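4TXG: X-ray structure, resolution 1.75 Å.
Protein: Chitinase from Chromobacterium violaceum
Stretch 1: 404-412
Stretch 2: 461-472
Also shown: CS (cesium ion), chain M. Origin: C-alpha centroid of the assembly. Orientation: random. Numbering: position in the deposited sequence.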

# COMPACT_ATOMS: atom_id res chain seq x y z
N ASN A 404 4.69 -16.92 -10.69
CA ASN A 404 5.97 -17.60 -10.85
C ASN A 404 6.05 -18.88 -10.02
O ASN A 404 5.10 -19.25 -9.33
CB ASN A 404 7.15 -16.66 -10.53
CG ASN A 404 7.18 -16.21 -9.08
OD1 ASN A 404 7.08 -17.02 -8.16
ND2 ASN A 404 7.34 -14.91 -8.87
N ARG A 405 7.19 -19.55 -10.10
CA ARG A 405 7.31 -20.91 -9.59
C ARG A 405 7.67 -21.01 -8.11
O ARG A 405 7.71 -22.12 -7.57
CB ARG A 405 8.38 -21.65 -10.39
CG ARG A 405 9.81 -21.18 -10.08
CD ARG A 405 10.80 -21.79 -11.07
NE ARG A 405 12.18 -21.37 -10.81
CZ ARG A 405 12.72 -20.26 -11.29
NH1 ARG A 405 12.00 -19.42 -12.03
NH2 ARG A 405 13.98 -19.96 -11.01
N PHE A 406 7.94 -19.89 -7.45
CA PHE A 406 8.45 -19.94 -6.08
C PHE A 406 7.31 -20.06 -5.08
O PHE A 406 6.58 -19.10 -4.82
CB PHE A 406 9.31 -18.72 -5.79
CG PHE A 406 10.50 -18.60 -6.70
CD1 PHE A 406 11.58 -19.47 -6.56
CD2 PHE A 406 10.55 -17.64 -7.69
CE1 PHE A 406 12.68 -19.37 -7.40
CE2 PHE A 406 11.65 -17.53 -8.53
CZ PHE A 406 12.70 -18.40 -8.39
N VAL A 407 7.16 -21.26 -4.52
CA VAL A 407 6.05 -21.56 -3.63
C VAL A 407 6.31 -21.04 -2.22
O VAL A 407 7.30 -21.41 -1.60
CB VAL A 407 5.78 -23.07 -3.57
CG1 VAL A 407 4.60 -23.36 -2.67
CG2 VAL A 407 5.56 -23.63 -4.99
N GLY A 408 5.42 -20.21 -1.70
CA GLY A 408 5.65 -19.63 -0.40
C GLY A 408 4.52 -18.73 0.05
O GLY A 408 3.53 -18.58 -0.67
N PRO A 409 4.66 -18.13 1.24
CA PRO A 409 3.57 -17.32 1.82
C PRO A 409 3.24 -16.11 0.97
O PRO A 409 4.12 -15.48 0.38
CB PRO A 409 4.13 -16.88 3.18
CG PRO A 409 5.37 -17.68 3.40
CD PRO A 409 5.88 -18.06 2.05
N ASN A 410 1.95 -15.79 0.95
CA ASN A 410 1.44 -14.63 0.25
C ASN A 410 1.84 -13.32 0.94
O ASN A 410 2.03 -12.28 0.29
CB ASN A 410 -0.08 -14.76 0.14
CG ASN A 410 -0.69 -13.64 -0.66
OD1 ASN A 410 -1.31 -12.74 -0.12
ND2 ASN A 410 -0.49 -13.68 -1.96
N ALA A 411 2.01 -13.37 2.26
CA ALA A 411 2.15 -12.15 3.05
C ALA A 411 3.00 -12.38 4.30
O ALA A 411 2.57 -12.05 5.40
CB ALA A 411 0.77 -11.63 3.44
N ALA A 412 4.19 -12.95 4.14
CA ALA A 412 5.06 -13.18 5.29
C ALA A 412 5.26 -11.90 6.11
O ALA A 412 5.49 -10.83 5.55
CB ALA A 412 6.41 -13.73 4.84
N VAL A 461 -3.13 -6.90 4.84
CA VAL A 461 -3.17 -8.35 4.96
C VAL A 461 -4.25 -8.89 4.02
O VAL A 461 -5.21 -8.17 3.70
CB VAL A 461 -3.50 -8.80 6.40
CG1 VAL A 461 -2.43 -8.33 7.38
CG2 VAL A 461 -4.89 -8.32 6.83
N PRO A 462 -4.08 -10.13 3.55
CA PRO A 462 -5.05 -10.71 2.62
C PRO A 462 -6.14 -11.52 3.31
O PRO A 462 -5.84 -12.23 4.27
CB PRO A 462 -4.19 -11.63 1.76
CG PRO A 462 -3.17 -12.15 2.74
CD PRO A 462 -2.88 -10.99 3.68
N TYR A 463 -7.38 -11.42 2.83
CA TYR A 463 -8.44 -12.31 3.29
C TYR A 463 -8.73 -13.35 2.20
O TYR A 463 -9.85 -13.82 2.05
CB TYR A 463 -9.71 -11.53 3.63
CG TYR A 463 -9.70 -10.75 4.94
CD1 TYR A 463 -8.57 -10.71 5.76
CD2 TYR A 463 -10.85 -10.08 5.37
CE1 TYR A 463 -8.59 -9.99 6.97
CE2 TYR A 463 -10.88 -9.38 6.57
CZ TYR A 463 -9.76 -9.33 7.35
OH TYR A 463 -9.81 -8.62 8.54
N TYR A 464 -7.70 -13.70 1.44
CA TYR A 464 -7.84 -14.62 0.33
C TYR A 464 -6.55 -15.44 0.23
O TYR A 464 -5.55 -15.10 0.85
CB TYR A 464 -8.09 -13.87 -0.99
CG TYR A 464 -6.91 -12.99 -1.35
CD1 TYR A 464 -6.84 -11.69 -0.87
CD2 TYR A 464 -5.86 -13.47 -2.13
CE1 TYR A 464 -5.76 -10.88 -1.17
CE2 TYR A 464 -4.77 -12.66 -2.43
CZ TYR A 464 -4.73 -11.37 -1.94
OH TYR A 464 -3.65 -10.55 -2.23
N THR A 465 -6.59 -16.49 -0.57
CA THR A 465 -5.43 -17.35 -0.78
C THR A 465 -4.80 -17.16 -2.15
O THR A 465 -5.43 -16.62 -3.07
CB THR A 465 -5.81 -18.84 -0.67
OG1 THR A 465 -6.65 -19.18 -1.78
CG2 THR A 465 -6.56 -19.11 0.63
N ARG A 466 -3.55 -17.59 -2.27
CA ARG A 466 -2.94 -17.90 -3.56
C ARG A 466 -2.41 -19.32 -3.43
O ARG A 466 -2.14 -19.78 -2.32
CB ARG A 466 -1.81 -16.94 -3.93
CG ARG A 466 -2.17 -15.47 -4.02
CD ARG A 466 -3.15 -15.16 -5.14
NE ARG A 466 -3.09 -13.74 -5.46
CZ ARG A 466 -3.95 -13.12 -6.25
NH1 ARG A 466 -4.95 -13.80 -6.81
NH2 ARG A 466 -3.81 -11.82 -6.49
N GLY A 467 -2.25 -20.02 -4.54
CA GLY A 467 -1.83 -21.40 -4.42
C GLY A 467 -1.32 -22.03 -5.70
O GLY A 467 -1.64 -21.56 -6.80
N TRP A 468 -0.54 -23.10 -5.53
CA TRP A 468 0.09 -23.86 -6.61
C TRP A 468 -0.31 -25.33 -6.52
O TRP A 468 -0.62 -25.83 -5.44
CB TRP A 468 1.61 -23.79 -6.52
CG TRP A 468 2.29 -22.45 -6.60
CD1 TRP A 468 2.99 -21.95 -7.67
CD2 TRP A 468 2.39 -21.46 -5.56
NE1 TRP A 468 3.50 -20.71 -7.36
CE2 TRP A 468 3.15 -20.39 -6.07
CE3 TRP A 468 1.91 -21.38 -4.25
CZ2 TRP A 468 3.43 -19.25 -5.33
CZ3 TRP A 468 2.19 -20.24 -3.50
CH2 TRP A 468 2.94 -19.18 -4.05
N LYS A 469 -0.26 -26.03 -7.65
CA LYS A 469 -0.39 -27.49 -7.66
C LYS A 469 0.90 -28.08 -8.19
O LYS A 469 1.75 -27.33 -8.70
CB LYS A 469 -1.59 -27.94 -8.51
CG LYS A 469 -1.53 -27.60 -9.99
CD LYS A 469 -2.79 -28.10 -10.70
CE LYS A 469 -2.93 -27.55 -12.11
NZ LYS A 469 -2.11 -28.31 -13.08
N ASN A 470 1.05 -29.39 -8.07
CA ASN A 470 2.23 -30.10 -8.55
C ASN A 470 3.51 -29.47 -8.01
O ASN A 470 4.47 -29.24 -8.77
CB ASN A 470 2.25 -30.12 -10.08
CG ASN A 470 1.03 -30.80 -10.64
OD1 ASN A 470 0.56 -31.79 -10.09
ND2 ASN A 470 0.49 -30.25 -11.73
N VAL A 471 3.51 -29.18 -6.71
CA VAL A 471 4.66 -28.60 -6.03
C VAL A 471 5.72 -29.65 -5.71
O VAL A 471 5.40 -30.70 -5.16
CB VAL A 471 4.23 -27.92 -4.71
CG1 VAL A 471 5.46 -27.43 -3.93
CG2 VAL A 471 3.25 -26.78 -4.96
N SER A 472 6.97 -29.37 -6.05
CA SER A 472 8.07 -30.27 -5.67
C SER A 472 9.09 -29.54 -4.81
O SER A 472 9.13 -28.31 -4.79
CB SER A 472 8.74 -30.86 -6.91
OG SER A 472 9.21 -29.85 -7.78
CS CS M . -4.95 -8.31 -3.86
O HOH W 1 -5.05 -5.01 -3.70
O HOH W 2 -6.30 -8.99 -6.44

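Residues 404-412 run without regular helix or strand alongside 461-472, which carries two short pieces of strand, one ending at Pro462 and one reaching Trp468, with a loop between them. The backbones stay well apart: the nearest CA atoms are 7.0 Å apart for Val407 CA and Trp468 CA, 6.7 Å for Asn410 CA and Arg466 CA, and 6.8 Å for Ala411 CA and Val461 CA. At this spacing no backbone-to-backbone hydrogen bond joins the two stretches, and side chains fill the gap, burying 457 Å² summed over both sides. As stretch 1 advances from Val407 to Ala411, its nearest partners step back from Trp468 to Val461, so the two chains run in opposite senses here. Gly408 is almost fully extended, with phi and psi both at -179°; a CB at this position would lie 2.8 Å from Pro409 CD, too close for two carbons that are not bonded.

Trp468 dominates the contact, with the largest area covered by the other stretch. Its CA-to-CB bond points toward stretch 1, and chi1 in the m well (-60°) with chi2 at -106° lays the indole along residues 404-408. The single hydrogen bond across the contact runs from Trp468 NE1 to Asn404 O, 2.9 Å long and nearly straight at 172°, so the indole's one polar hydrogen is satisfied by a backbone carbonyl near the plane of the ring. Asn404 also bonds within its own stretch: with chi1 p, Asn404 OD1 accepts a hydrogen bond from Phe406 N at 3.1 Å. Farther round the indole, Gly408 O approaches Trp468 CH2 at 3.5 Å near the ring plane, whereas Phe406 O meets Trp468 CZ2 obliquely at 3.2 Å.

One face of the indole is covered by Val407. Val407 CA sits 3.8 Å from the centroid of the Trp468 six-membered ring and only 7° off its normal, a CH-pi contact almost directly over the ring. With chi1 at t, both methyls join this packing: Val407 CG1 is 3.7 Å from Trp468 CE3, and Val407 CG2, over the same ring face, is 3.8 Å from Trp468 CG and also 3.9 Å from Val471 CG2. Val471 thus adds a second apolar partner beyond the tryptophan.

At the other end, Asn410 points toward stretch 2 with chi1 t. Asn410 OD1 lies 3.5 Å from Pro462 CG, and Asn410 ND2 is 3.2 Å from Arg466 CG; these are packing contacts, and both amide atoms find their hydrogen-bond partners elsewhere in the structure. Ala411 CB rests 3.7 Å from Pro462 CD, a small apolar contact beside the amide.

Tyr464 reaches inward by its end, placing Tyr464 OH 3.8 Å from Asn410 OD1. The same hydroxyl oxygen binds the cesium ion, with Tyr464 OH 3.1 Å from CS; the O atoms of water 1 and water 2 lie 3.3 and 3.0 Å from CS.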